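Local coordinates for carbon dioxide concentrating mechanism protein (Thermosynechococcus elongatus, PDB 4N8F) that probably forms the pentameric vertices of the carboxysome shell, introducing curvature into the otherwise flat layer of hexagonal shell proteins around sequestered RuBisCO, at the interface of chains A and B. Sequence-based numbering; all coordinates share one arbitrary frame. Chains: chain A/B, Carbon dioxide concentrating mechanism protein.

Contact 1: the interface of chains A and B. Residues chain A 56, 81-85; chain B 10-11, 42.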
ATOM      1  N   LEU A  56      -5.417  12.915  12.275  1.00 35.44           N
ATOM      2  CA  LEU A  56      -5.426  11.573  11.741  1.00 33.93           C
ATOM      3  C   LEU A  56      -5.447  11.700  10.255  1.00 33.39           C
ATOM      4  O   LEU A  56      -6.234  12.440   9.698  1.00 31.71           O
ATOM      5  CB  LEU A  56      -6.653  10.786  12.185  1.00 35.06           C
ATOM      6  CG  LEU A  56      -6.696  10.473  13.673  1.00 38.61           C
ATOM      7  CD1 LEU A  56      -7.984   9.703  13.939  1.00 39.21           C
ATOM      8  CD2 LEU A  56      -5.474   9.662  14.102  1.00 39.68           C
ATOM      9  N   ILE A  81      -9.160  16.127  13.304  1.00 35.13           N
ATOM     10  CA  ILE A  81      -8.241  16.876  14.144  1.00 38.55           C
ATOM     11  C   ILE A  81      -8.306  16.242  15.511  1.00 39.48           C
ATOM     12  O   ILE A  81      -9.393  15.946  16.053  1.00 40.35           O
ATOM     13  CB  ILE A  81      -8.589  18.371  14.194  1.00 41.78           C
ATOM     14  CG1 ILE A  81      -8.414  18.973  12.791  1.00 42.83           C
ATOM     15  CG2 ILE A  81      -7.692  19.099  15.185  1.00 44.97           C
ATOM     16  CD1 ILE A  81      -9.006  20.370  12.635  1.00 44.59           C
ATOM     17  N   ILE A  82      -7.127  15.961  16.041  1.00 41.47           N
ATOM     18  CA  ILE A  82      -6.997  15.233  17.286  1.00 42.70           C
ATOM     19  C   ILE A  82      -7.152  16.130  18.524  1.00 45.24           C
ATOM     20  O   ILE A  82      -6.513  17.174  18.626  1.00 43.26           O
ATOM     21  CB  ILE A  82      -5.656  14.485  17.333  1.00 42.67           C
ATOM     22  CG1 ILE A  82      -5.710  13.300  16.379  1.00 39.84           C
ATOM     23  CG2 ILE A  82      -5.415  13.926  18.708  1.00 42.85           C
ATOM     24  CD1 ILE A  82      -4.375  12.647  16.170  1.00 39.97           C
ATOM     25  N   ASP A  83      -8.025  15.697  19.435  1.00 47.75           N
ATOM     26  CA  ASP A  83      -8.213  16.351  20.732  1.00 53.98           C
ATOM     27  C   ASP A  83      -7.257  15.685  21.699  1.00 55.99           C
ATOM     28  O   ASP A  83      -6.395  16.352  22.282  1.00 55.23           O
ATOM     29  CB  ASP A  83      -9.635  16.136  21.291  1.00 58.43           C
ATOM     30  CG  ASP A  83     -10.726  16.875  20.507  1.00 60.02           C
ATOM     31  OD1 ASP A  83     -10.440  17.863  19.793  1.00 58.55           O
ATOM     32  OD2 ASP A  83     -11.900  16.490  20.668  1.00 64.92           O
ATOM     33  N   THR A  84      -7.421  14.362  21.850  1.00 53.90           N
ATOM     34  CA  THR A  84      -6.645  13.582  22.815  1.00 57.74           C
ATOM     35  C   THR A  84      -6.136  12.271  22.260  1.00 56.00           C
ATOM     36  O   THR A  84      -6.787  11.590  21.425  1.00 50.40           O
ATOM     37  CB  THR A  84      -7.418  13.228  24.116  1.00 60.81           C
ATOM     38  OG1 THR A  84      -8.331  12.141  23.881  1.00 60.17           O
ATOM     39  CG2 THR A  84      -8.168  14.455  24.697  1.00 60.17           C
ATOM     40  N   VAL A  85      -4.956  11.951  22.757  1.00 56.48           N
ATOM     41  CA  VAL A  85      -4.302  10.712  22.510  1.00 57.50           C
ATOM     42  C   VAL A  85      -3.902  10.208  23.851  1.00 62.10           C
ATOM     43  O   VAL A  85      -3.311  10.958  24.669  1.00 61.21           O
ATOM     44  CB  VAL A  85      -3.015  10.883  21.718  1.00 58.19           C
ATOM     45  CG1 VAL A  85      -2.501   9.520  21.312  1.00 58.18           C
ATOM     46  CG2 VAL A  85      -3.235  11.773  20.512  1.00 57.86           C
TER
ATOM     47  N   VAL B  10      -7.680   7.474  20.680  1.00 46.36           N
ATOM     48  CA  VAL B  10      -7.677   8.824  20.125  1.00 46.10           C
ATOM     49  C   VAL B  10      -9.106   9.300  20.077  1.00 42.80           C
ATOM     50  O   VAL B  10     -10.026   8.531  19.754  1.00 44.25           O
ATOM     51  CB  VAL B  10      -7.106   8.853  18.699  1.00 45.50           C
ATOM     52  CG1 VAL B  10      -7.106  10.258  18.136  1.00 45.48           C
ATOM     53  CG2 VAL B  10      -5.702   8.279  18.698  1.00 48.19           C
ATOM     54  N   THR B  11      -9.294  10.564  20.384  1.00 43.62           N
ATOM     55  CA  THR B  11     -10.600  11.183  20.312  1.00 44.62           C
ATOM     56  C   THR B  11     -10.476  12.483  19.517  1.00 44.48           C
ATOM     57  O   THR B  11      -9.410  13.094  19.417  1.00 44.00           O
ATOM     58  CB  THR B  11     -11.200  11.446  21.736  1.00 48.29           C
ATOM     59  OG1 THR B  11     -10.493  12.511  22.382  1.00 48.73           O
ATOM     60  CG2 THR B  11     -11.154  10.149  22.611  1.00 48.52           C
ATOM     61  N   VAL B  42      -3.293   3.953  14.159  1.00 36.44           N
ATOM     62  CA  VAL B  42      -4.596   4.269  14.675  1.00 35.46           C
ATOM     63  C   VAL B  42      -5.665   3.587  13.786  1.00 34.79           C
ATOM     64  O   VAL B  42      -5.726   3.769  12.532  1.00 34.21           O
ATOM     65  CB  VAL B  42      -4.783   5.790  14.760  1.00 36.94           C
ATOM     66  CG1 VAL B  42      -6.183   6.138  15.281  1.00 37.57           C
ATOM     67  CG2 VAL B  42      -3.714   6.404  15.661  1.00 38.75           C
TER
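Between A:Thr84 and B:Thr11, two subunits of the CcmL homopentamer join edge to edge as antiparallel strands, a worked case of how backbone pairing can extend a sheet from one protomer into the next. The backbone bonds come first. B:Thr11 N donates to A:Thr84 O at 2.9 Å, nearly straight at the hydrogen (161°). In return B:Thr11 O takes the amide of A:Asp83, with N and O 2.9 Å apart, while the amide of A:Thr84 reaches the same oxygen more weakly.

A side-chain bond backs this pairing: the hydroxyls A:Thr84 OG1 and B:Thr11 OG1 lie 2.7 Å apart, with donor and acceptor not settled. Each threonine holds its hydroxyl between its own backbone N and carbonyl carbon (chi1 77° and 71°), which turns the two oxygens towards one another.

Apolar contacts form the third group. A:Ile82 brings CG1 to within 3.8 Å of B:Val10 CG1, the two side chains crossing at about a right angle, and its CG2 and CD1 touch the same methyl. With an alanine at A:Ile82, the loss of CG1, CG2 and CD1 would probably open a gap beside B:Val10 CG1. Farther along, A:Leu56 CD2 meets B:Val42 CG1 at 3.8 Å.

In the fold, this bridge and that of A:Val85 with B:Val10 join A strand 84-87, just after the A:Ile82-A:Asp83 loop, to the end of B strand 2-11, at the seam between adjacent beta-barrel protomers.

Contact 2: the interface of chains A and B. Residues chain A 1-2; chain B 39-41, 76.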
ATOM      1  N   MET A   1      -4.838   4.397  10.043  1.00 33.95           N
ATOM      2  CA  MET A   1      -4.522   5.869   9.996  1.00 33.25           C
ATOM      3  C   MET A   1      -3.224   6.157  10.762  1.00 35.52           C
ATOM      4  O   MET A   1      -2.795   5.362  11.623  1.00 36.30           O
ATOM      5  CB  MET A   1      -5.645   6.702  10.630  1.00 32.99           C
ATOM      6  CG  MET A   1      -6.973   6.695   9.860  1.00 32.94           C
ATOM      7  SD  MET A   1      -7.935   5.163  10.090  1.00 32.49           S
ATOM      8  CE  MET A   1      -8.691   5.455  11.679  1.00 33.13           C
ATOM      9  N   LYS A   2      -2.643   7.319  10.489  1.00 35.82           N
ATOM     10  CA  LYS A   2      -1.464   7.792  11.175  1.00 37.54           C
ATOM     11  C   LYS A   2      -1.725   9.108  11.836  1.00 37.35           C
ATOM     12  O   LYS A   2      -2.558   9.885  11.414  1.00 36.02           O
ATOM     13  CB  LYS A   2      -0.314   7.985  10.190  1.00 41.33           C
ATOM     14  CG  LYS A   2       0.091   6.718   9.471  1.00 43.29           C
ATOM     15  CD  LYS A   2       0.982   5.829  10.348  1.00 46.97           C
ATOM     16  CE  LYS A   2       1.105   4.469   9.643  1.00 49.59           C
ATOM     17  NZ  LYS A   2       1.839   3.460  10.417  1.00 51.53           N
TER
ATOM     18  N   ASP B  39       6.242   1.118  16.188  1.00 60.72           N
ATOM     19  CA  ASP B  39       5.509   1.446  15.004  1.00 58.80           C
ATOM     20  C   ASP B  39       4.072   1.155  15.411  1.00 55.58           C
ATOM     21  O   ASP B  39       3.748   0.076  15.935  1.00 52.21           O
ATOM     22  CB  ASP B  39       5.992   0.580  13.849  1.00 60.62           C
ATOM     23  CG  ASP B  39       5.239   0.816  12.593  1.00 65.89           C
ATOM     24  OD1 ASP B  39       4.857   1.976  12.340  1.00 69.77           O
ATOM     25  OD2 ASP B  39       5.034  -0.162  11.839  1.00 70.12           O
ATOM     26  N   TYR B  40       3.237   2.162  15.198  1.00 54.40           N
ATOM     27  CA  TYR B  40       1.880   2.211  15.708  1.00 52.16           C
ATOM     28  C   TYR B  40       0.916   2.439  14.508  1.00 49.39           C
ATOM     29  O   TYR B  40       1.306   2.916  13.429  1.00 49.64           O
ATOM     30  CB  TYR B  40       1.763   3.390  16.688  1.00 55.17           C
ATOM     31  CG  TYR B  40       1.741   4.683  15.892  1.00 58.93           C
ATOM     32  CD1 TYR B  40       2.925   5.309  15.529  1.00 62.81           C
ATOM     33  CD2 TYR B  40       0.521   5.201  15.359  1.00 64.14           C
ATOM     34  CE1 TYR B  40       2.909   6.452  14.742  1.00 66.05           C
ATOM     35  CE2 TYR B  40       0.490   6.346  14.550  1.00 60.47           C
ATOM     36  CZ  TYR B  40       1.686   6.977  14.243  1.00 64.19           C
ATOM     37  OH  TYR B  40       1.709   8.109  13.437  1.00 61.40           O
ATOM     38  N   GLU B  41      -0.351   2.137  14.714  1.00 44.10           N
ATOM     39  CA  GLU B  41      -1.389   2.507  13.780  1.00 40.26           C
ATOM     40  C   GLU B  41      -2.545   2.989  14.658  1.00 38.52           C
ATOM     41  O   GLU B  41      -2.740   2.497  15.775  1.00 39.35           O
ATOM     42  CB  GLU B  41      -1.814   1.254  13.025  1.00 39.21           C
ATOM     43  CG  GLU B  41      -2.700   1.442  11.798  1.00 37.50           C
ATOM     44  CD  GLU B  41      -1.939   1.994  10.589  1.00 38.17           C
ATOM     45  OE1 GLU B  41      -0.748   1.680  10.472  1.00 39.45           O
ATOM     46  OE2 GLU B  41      -2.521   2.776   9.794  1.00 37.11           O
ATOM     47  N   ALA B  76      -7.723   1.672   8.331  1.00 27.40           N
ATOM     48  CA  ALA B  76      -7.229   0.717   9.305  1.00 28.28           C
ATOM     49  C   ALA B  76      -8.320   0.353  10.303  1.00 28.36           C
ATOM     50  O   ALA B  76      -9.063   1.213  10.730  1.00 28.05           O
ATOM     51  CB  ALA B  76      -6.028   1.248  10.035  1.00 28.05           C
TER
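A:Lys2 turns at its second torsion (chi2 -80°) and then runs extended, carrying its ammonium across to B:Tyr40 and B:Glu41. B:Glu41, with CG anti to the backbone N (chi1 -168°) and a bend at chi2, brings its carboxylate between that ammonium and the chain A terminus. B:Glu41 thus illustrates how one carboxylate can hold two amino groups of a neighbouring subunit.

Its two oxygens divide the work. OE2 accepts a hydrogen bond from the terminal amine of A:Met1, N to OE2 2.8 Å, on the anti side and slightly out of the carboxylate plane. OE1 forms a salt bridge and hydrogen bond with A:Lys2 NZ at 3.1 Å, the ammonium approaching from above that plane.

A:Lys2 NZ also donates to the backbone carbonyl B:Tyr40 O at 3.1 Å, almost in line with the carbonyl bond, 164° at the oxygen. A longer salt bridge, 3.9 Å from A:Lys2 NZ to B:Asp39 OD1, adds a second acid. Together these acids would probably favour the protonated form of the lysine.

The aliphatic part of the lysine rests near the phenol end of B:Tyr40: CB and CD lie 3.8 and 3.9 Å from the tyrosine OH. Beside the terminus, B:Ala76 CB comes to 3.4 Å from A:Met1 N.

In the fold, the beginning of A strand 2-11 meets the first residues of B strand 39-45, with B:Ala76 at the start of strand 76-81 alongside the terminal amine.

Contact 3: the interface of chains A and B. Residues chain A 47, 79-80; chain B 14-16, 19, 73.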
ATOM      1  N   VAL A  47     -11.694  19.719   6.871  1.00 31.77           N
ATOM      2  CA  VAL A  47     -12.108  19.944   8.263  1.00 33.84           C
ATOM      3  C   VAL A  47     -11.544  21.222   8.883  1.00 34.86           C
ATOM      4  O   VAL A  47     -12.038  21.649   9.941  1.00 32.53           O
ATOM      5  CB  VAL A  47     -11.842  18.741   9.184  1.00 36.82           C
ATOM      6  CG1 VAL A  47     -12.546  17.496   8.640  1.00 40.20           C
ATOM      7  CG2 VAL A  47     -10.389  18.436   9.373  1.00 39.01           C
ATOM      8  N   VAL A  79      -8.567  13.396   8.112  1.00 29.19           N
ATOM      9  CA  VAL A  79      -9.929  12.996   8.420  1.00 29.42           C
ATOM     10  C   VAL A  79     -10.394  13.397   9.813  1.00 30.75           C
ATOM     11  O   VAL A  79     -11.573  13.319  10.086  1.00 32.92           O
ATOM     12  CB  VAL A  79     -10.212  11.507   8.169  1.00 28.53           C
ATOM     13  CG1 VAL A  79      -9.834  11.157   6.692  1.00 27.25           C
ATOM     14  CG2 VAL A  79      -9.527  10.596   9.201  1.00 28.34           C
ATOM     15  N   ALA A  80      -9.480  13.826  10.668  1.00 31.28           N
ATOM     16  CA  ALA A  80      -9.866  14.240  12.017  1.00 32.00           C
ATOM     17  C   ALA A  80      -8.761  15.098  12.588  1.00 33.40           C
ATOM     18  O   ALA A  80      -7.588  14.836  12.392  1.00 33.25           O
ATOM     19  CB  ALA A  80     -10.081  13.044  12.897  1.00 32.23           C
TER
ATOM     20  N   GLN B  14     -13.562  17.625  15.901  1.00 46.07           N
ATOM     21  CA  GLN B  14     -13.587  18.188  14.533  1.00 45.69           C
ATOM     22  C   GLN B  14     -13.066  17.156  13.579  1.00 43.09           C
ATOM     23  O   GLN B  14     -11.880  16.833  13.568  1.00 42.08           O
ATOM     24  CB  GLN B  14     -12.729  19.437  14.404  1.00 48.51           C
ATOM     25  CG  GLN B  14     -12.949  20.455  15.513  1.00 54.28           C
ATOM     26  CD  GLN B  14     -11.847  21.495  15.546  1.00 59.44           C
ATOM     27  OE1 GLN B  14     -11.744  22.333  14.638  1.00 57.60           O
ATOM     28  NE2 GLN B  14     -11.001  21.448  16.608  1.00 63.05           N
ATOM     29  N   LYS B  15     -13.978  16.570  12.825  1.00 41.75           N
ATOM     30  CA  LYS B  15     -13.638  15.449  11.964  1.00 38.56           C
ATOM     31  C   LYS B  15     -14.641  15.275  10.825  1.00 35.86           C
ATOM     32  O   LYS B  15     -15.699  15.888  10.806  1.00 36.78           O
ATOM     33  CB  LYS B  15     -13.578  14.170  12.791  1.00 38.25           C
ATOM     34  CG  LYS B  15     -14.873  13.849  13.511  1.00 40.23           C
ATOM     35  CD  LYS B  15     -14.665  12.779  14.573  1.00 41.52           C
ATOM     36  CE  LYS B  15     -15.893  12.672  15.470  1.00 45.39           C
ATOM     37  NZ  LYS B  15     -15.677  11.802  16.660  1.00 46.60           N
ATOM     38  N   GLU B  16     -14.329  14.391   9.903  1.00 33.50           N
ATOM     39  CA  GLU B  16     -15.269  14.126   8.826  1.00 34.52           C
ATOM     40  C   GLU B  16     -16.615  13.623   9.415  1.00 35.64           C
ATOM     41  O   GLU B  16     -16.642  12.805  10.338  1.00 33.07           O
ATOM     42  CB  GLU B  16     -14.691  13.125   7.812  1.00 33.29           C
ATOM     43  CG  GLU B  16     -13.605  13.730   6.943  1.00 33.80           C
ATOM     44  CD  GLU B  16     -14.115  14.528   5.781  1.00 34.63           C
ATOM     45  OE1 GLU B  16     -15.223  14.230   5.269  1.00 34.25           O
ATOM     46  OE2 GLU B  16     -13.422  15.475   5.366  1.00 37.78           O
ATOM     47  N   LEU B  19     -17.537  10.151  10.287  1.00 36.63           N
ATOM     48  CA  LEU B  19     -16.825   9.428  11.306  1.00 37.39           C
ATOM     49  C   LEU B  19     -17.492   9.448  12.696  1.00 40.32           C
ATOM     50  O   LEU B  19     -16.948   8.921  13.674  1.00 39.60           O
ATOM     51  CB  LEU B  19     -15.395   9.933  11.416  1.00 37.37           C
ATOM     52  CG  LEU B  19     -14.535   9.621  10.209  1.00 35.35           C
ATOM     53  CD1 LEU B  19     -13.123  10.197  10.405  1.00 35.22           C
ATOM     54  CD2 LEU B  19     -14.411   8.124  10.013  1.00 35.58           C
ATOM     55  N   PRO B  73     -14.091   7.317   5.651  1.00 31.26           N
ATOM     56  CA  PRO B  73     -12.692   7.511   5.207  1.00 29.46           C
ATOM     57  C   PRO B  73     -11.683   6.977   6.214  1.00 28.48           C
ATOM     58  O   PRO B  73     -10.896   7.712   6.778  1.00 29.34           O
ATOM     59  CB  PRO B  73     -12.568   9.032   5.063  1.00 31.18           C
ATOM     60  CG  PRO B  73     -13.516   9.576   6.111  1.00 31.49           C
ATOM     61  CD  PRO B  73     -14.703   8.597   6.069  1.00 31.90           C
TER
HETATM   62  O   HOH W   1     -11.456  22.923  12.260  1.00 32.76           O
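A:Val79 presses its branched side chain against B:Leu19 and B:Pro73, showing how a short residue can serve two neighbours at once. CB lies 3.9 Å from B:Leu19 CD1. Of its two tips, CG1, anti to the carbonyl carbon (chi1 -55°), meets the carbonyl oxygen B:Pro73 O at 3.6 Å and the proline ring at B:Pro73 CB, 3.8 Å away. CG2 lies chiefly against B:Leu19 CD1, also at 3.8 Å, while still near B:Pro73 O; the valine and leucine cross at about a right angle.

The backbone of the same valine is likely to set the register, together with the A:Ala80-B:Lys15 bridge. B:Glu16 N donates to A:Val79 O at 3.0 Å, with a nearly straight bond (168° at the hydrogen) whose donor is tilted out of the carbonyl plane. Next to it, A:Ala80 CB packs on B:Lys15 CB at 3.7 Å, while A:Val47 CG1 lies 3.8 Å from B:Lys15 C.

Beyond A:Val47, a water bridges the subunits, joining the carbonyl A:Val47 O, 2.7 Å away, to the side-chain amide oxygen B:Gln14 OE1.

In the fold, the end of A strand 76-81 runs antiparallel beside the B:Gln14 to B:Glu16 segment; the B 3-10 helix 17-19, through B:Leu19, and the B:Pro73 loop lie against A:Val79.

Contact 1 lies about 10 Å from contact 3 and 12 Å from contact 2, while contacts 2 and 3 are some 16 Å apart, all between centres of C-alpha atoms. A strand 76-81 supplies A:Val79 and A:Ala80 to contact 3 and leads through A:Ile81 into the A:Ile82-A:Asp83 turn of contact 1; in chain B it enters contact 2 with B:Ala76. B strand 39-45 serves contacts 1 and 2. Strand 2-11 acts by its start from chain A in contact 2, by its end from chain B in contact 1. Each protomer therefore presents two unlike faces, so the pairing can repeat head to tail and close the homopentamer.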